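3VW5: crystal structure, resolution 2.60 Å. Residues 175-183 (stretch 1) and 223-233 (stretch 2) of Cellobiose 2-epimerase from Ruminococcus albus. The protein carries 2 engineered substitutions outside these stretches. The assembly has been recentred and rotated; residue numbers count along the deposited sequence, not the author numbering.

Stretch 1 175-183: ADKTMNAIL
Stretch 2 223-233: ALKVFFDTAFN

Short antiparallel pairings often do more than join two strands: they can deliver a chain, already anchored, into the first turn of a helix. Cellobiose 2-epimerase offers a compact example, in which a short antiparallel pairing, Lys-177 and Thr-178 against Phe-228 and Phe-227, joins residues 175-183 to residues 223-233, and the two segments bury 671 Å² between them. The register sets Asp-176 opposite Asp-229, Lys-177 opposite Phe-228, Thr-178 opposite Phe-227 and Met-179 opposite Val-226, with CA-CA separations of 5.1, 5.0, 4.7 and 5.1 Å.

Ala-175 (phi/psi -48/158) directs its methyl toward the partner, its CB 3.7 Å from Phe-227 CB and 3.0 Å from Phe-228 O. Asp-176 (-76/-45, chi1 m) breaks the extended path; its CG lies 3.5 Å from Thr-230 CG2.

Lys-177 (-116/146) forms the hydrogen-bonded pair with Phe-228 (-139/159). Lys-177 N donates to Phe-228 O at 3.1 Å, and Phe-228 N returns a bond to Lys-177 O at 2.8 Å. Both side chains occupy the same sheet face, CB to CB 4.2 Å. The lysine chain, m, t, t and then 137°, reaches beyond the bridge: its CD sits over one face of the Phe-232 ring, 4.0 Å from the centroid, in a CH-pi contact, while NZ makes a weak hydrogen bond to Thr-230 O at 2.9 Å. A type I turn from Asp-229 to Phe-232, closed by Phe-232 N to Asp-229 O at 2.8 Å, brings carbonyl and ring within reach of one side chain, so the aliphatic CD packs on the ring while NZ reaches the carbonyl weakly, with further bonding elsewhere in the structure.

Thr-178 (-135/151, chi1 p) pairs with Phe-227 (-121/142, chi1 m) without mutual backbone hydrogen bonds. Their side chains share the other face, where Thr-178 CG2 meets the Phe-227 ring edge, 4.0 Å from CD1. Thr-178 is also the helix N-cap: its OG1 accepts from Ala-181 N at 3.0 Å, satisfying an amide that the first turn leaves without a backbone partner.

Met-179 opens the helix (-68/-32), yet its N still donates to Val-226 O at 2.9 Å, extending the strand's bonding across the transition. With chi1 p and chi2 98°, its side chain brings CE to 3.6 Å from Leu-224 CD1. Asn-180 and Ala-181 make no contact with the partner. One turn onward, Ile-182 (m, t) points back toward it, placing CD1 at the Phe-232 ring edge, 3.9 Å from CZ, and Leu-183 N bonds Met-179 O at 2.9 Å as the helix continues.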

# COMPACT_ATOMS: atom_id res chain seq x y z
N ALA A 175 6.40 -13.73 12.77
CA ALA A 175 5.50 -14.79 12.35
C ALA A 175 5.76 -15.23 10.92
O ALA A 175 6.33 -14.48 10.13
CB ALA A 175 4.06 -14.34 12.50
N ASP A 176 5.35 -16.43 10.58
CA ASP A 176 5.56 -16.97 9.25
C ASP A 176 4.59 -16.35 8.25
O ASP A 176 4.99 -15.97 7.15
CB ASP A 176 5.39 -18.49 9.26
CG ASP A 176 6.46 -19.19 10.07
OD1 ASP A 176 6.28 -19.34 11.32
OD2 ASP A 176 7.50 -19.59 9.47
N LYS A 177 3.33 -16.26 8.63
CA LYS A 177 2.32 -15.72 7.73
C LYS A 177 1.72 -14.43 8.28
O LYS A 177 1.60 -14.28 9.49
CB LYS A 177 1.25 -16.78 7.47
CG LYS A 177 1.79 -18.02 6.77
CD LYS A 177 0.74 -19.12 6.67
CE LYS A 177 1.25 -20.30 5.82
NZ LYS A 177 0.95 -21.64 6.40
N THR A 178 1.36 -13.50 7.40
CA THR A 178 0.83 -12.20 7.84
C THR A 178 -0.40 -11.79 7.03
O THR A 178 -0.52 -12.17 5.87
CB THR A 178 1.88 -11.08 7.67
OG1 THR A 178 1.91 -10.65 6.30
CG2 THR A 178 3.25 -11.56 8.09
N MET A 179 -1.31 -11.02 7.63
CA MET A 179 -2.46 -10.54 6.87
C MET A 179 -1.97 -9.54 5.83
O MET A 179 -2.53 -9.44 4.74
CB MET A 179 -3.54 -9.91 7.75
CG MET A 179 -3.20 -8.55 8.36
SD MET A 179 -3.87 -7.15 7.43
CE MET A 179 -5.33 -7.95 6.80
N ASN A 180 -0.90 -8.83 6.17
CA ASN A 180 -0.29 -7.83 5.32
C ASN A 180 -0.03 -8.36 3.92
O ASN A 180 -0.39 -7.73 2.93
CB ASN A 180 1.03 -7.40 5.92
CG ASN A 180 1.25 -5.92 5.84
OD1 ASN A 180 1.46 -5.37 4.76
ND2 ASN A 180 1.22 -5.25 6.99
N ALA A 181 0.62 -9.51 3.85
CA ALA A 181 0.94 -10.11 2.56
C ALA A 181 -0.32 -10.50 1.79
O ALA A 181 -0.40 -10.28 0.58
CB ALA A 181 1.85 -11.32 2.75
N ILE A 182 -1.29 -11.09 2.47
CA ILE A 182 -2.49 -11.53 1.76
C ILE A 182 -3.17 -10.32 1.12
O ILE A 182 -3.48 -10.31 -0.07
CB ILE A 182 -3.46 -12.33 2.69
CG1 ILE A 182 -2.79 -13.60 3.21
CG2 ILE A 182 -4.74 -12.70 1.97
CD1 ILE A 182 -3.63 -14.36 4.22
N LEU A 183 -3.33 -9.28 1.93
CA LEU A 183 -3.95 -8.03 1.51
C LEU A 183 -3.26 -7.42 0.28
O LEU A 183 -3.92 -6.94 -0.66
CB LEU A 183 -3.92 -7.05 2.68
CG LEU A 183 -4.83 -5.82 2.64
CD1 LEU A 183 -4.16 -4.64 1.98
CD2 LEU A 183 -6.13 -6.17 1.95
N ALA A 223 -12.59 -7.40 13.94
CA ALA A 223 -11.17 -7.09 13.71
C ALA A 223 -10.55 -8.04 12.68
O ALA A 223 -11.08 -9.12 12.41
CB ALA A 223 -10.41 -7.16 15.01
N LEU A 224 -9.42 -7.62 12.12
CA LEU A 224 -8.58 -8.51 11.32
C LEU A 224 -7.41 -8.95 12.15
O LEU A 224 -6.75 -8.13 12.79
CB LEU A 224 -8.05 -7.77 10.10
CG LEU A 224 -9.10 -7.22 9.15
CD1 LEU A 224 -8.43 -6.49 8.00
CD2 LEU A 224 -9.97 -8.36 8.64
N LYS A 225 -7.12 -10.25 12.15
CA LYS A 225 -5.91 -10.73 12.80
C LYS A 225 -4.70 -10.30 11.96
O LYS A 225 -4.83 -10.08 10.75
CB LYS A 225 -5.96 -12.24 12.97
CG LYS A 225 -7.08 -12.73 13.86
CD LYS A 225 -7.22 -14.24 13.76
CE LYS A 225 -8.64 -14.70 14.09
NZ LYS A 225 -9.64 -14.36 13.03
N VAL A 226 -3.53 -10.19 12.58
CA VAL A 226 -2.37 -9.62 11.89
C VAL A 226 -1.27 -10.65 11.59
O VAL A 226 -0.80 -10.73 10.47
CB VAL A 226 -1.78 -8.42 12.67
CG1 VAL A 226 -0.57 -7.84 11.94
CG2 VAL A 226 -2.84 -7.34 12.89
N PHE A 227 -0.87 -11.41 12.60
CA PHE A 227 0.26 -12.34 12.50
C PHE A 227 -0.14 -13.80 12.79
O PHE A 227 -0.96 -14.07 13.68
CB PHE A 227 1.41 -11.93 13.42
CG PHE A 227 1.99 -10.58 13.11
CD1 PHE A 227 2.66 -10.36 11.91
CD2 PHE A 227 1.87 -9.53 14.01
CE1 PHE A 227 3.21 -9.12 11.61
CE2 PHE A 227 2.42 -8.28 13.72
CZ PHE A 227 3.09 -8.08 12.52
N PHE A 228 0.44 -14.72 12.03
CA PHE A 228 0.13 -16.14 12.17
C PHE A 228 1.37 -17.01 12.08
O PHE A 228 2.39 -16.61 11.54
CB PHE A 228 -0.87 -16.63 11.10
CG PHE A 228 -2.00 -15.69 10.84
CD1 PHE A 228 -3.24 -15.92 11.40
CD2 PHE A 228 -1.82 -14.59 10.00
CE1 PHE A 228 -4.30 -15.05 11.14
CE2 PHE A 228 -2.85 -13.72 9.74
CZ PHE A 228 -4.10 -13.95 10.31
N ASP A 229 1.25 -18.23 12.61
CA ASP A 229 2.24 -19.27 12.37
C ASP A 229 1.89 -20.13 11.14
O ASP A 229 0.91 -19.87 10.43
CB ASP A 229 2.43 -20.16 13.60
CG ASP A 229 1.11 -20.71 14.14
OD1 ASP A 229 0.14 -20.87 13.36
OD2 ASP A 229 1.06 -21.00 15.36
N THR A 230 2.68 -21.17 10.93
CA THR A 230 2.56 -21.99 9.73
C THR A 230 1.25 -22.77 9.73
O THR A 230 0.89 -23.38 8.73
CB THR A 230 3.76 -22.91 9.56
OG1 THR A 230 4.19 -23.35 10.85
CG2 THR A 230 4.92 -22.15 8.93
N ALA A 231 0.53 -22.72 10.85
CA ALA A 231 -0.78 -23.37 11.00
C ALA A 231 -1.95 -22.38 10.88
O ALA A 231 -3.11 -22.72 11.13
CB ALA A 231 -0.84 -24.08 12.35
N PHE A 232 -1.63 -21.15 10.49
CA PHE A 232 -2.61 -20.06 10.49
C PHE A 232 -3.28 -19.84 11.85
O PHE A 232 -4.45 -19.45 11.92
CB PHE A 232 -3.65 -20.26 9.39
CG PHE A 232 -3.41 -19.40 8.20
CD1 PHE A 232 -3.45 -18.02 8.33
CD2 PHE A 232 -3.11 -19.95 6.97
CE1 PHE A 232 -3.21 -17.21 7.23
CE2 PHE A 232 -2.88 -19.14 5.87
CZ PHE A 232 -2.93 -17.77 5.99
N ASN A 233 -2.53 -20.09 12.91
CA ASN A 233 -2.97 -19.72 14.23
C ASN A 233 -2.36 -18.39 14.65
O ASN A 233 -1.24 -18.05 14.27
CB ASN A 233 -2.66 -20.81 15.25
CG ASN A 233 -3.65 -21.95 15.22
OD1 ASN A 233 -4.80 -21.79 14.81
ND2 ASN A 233 -3.20 -23.12 15.65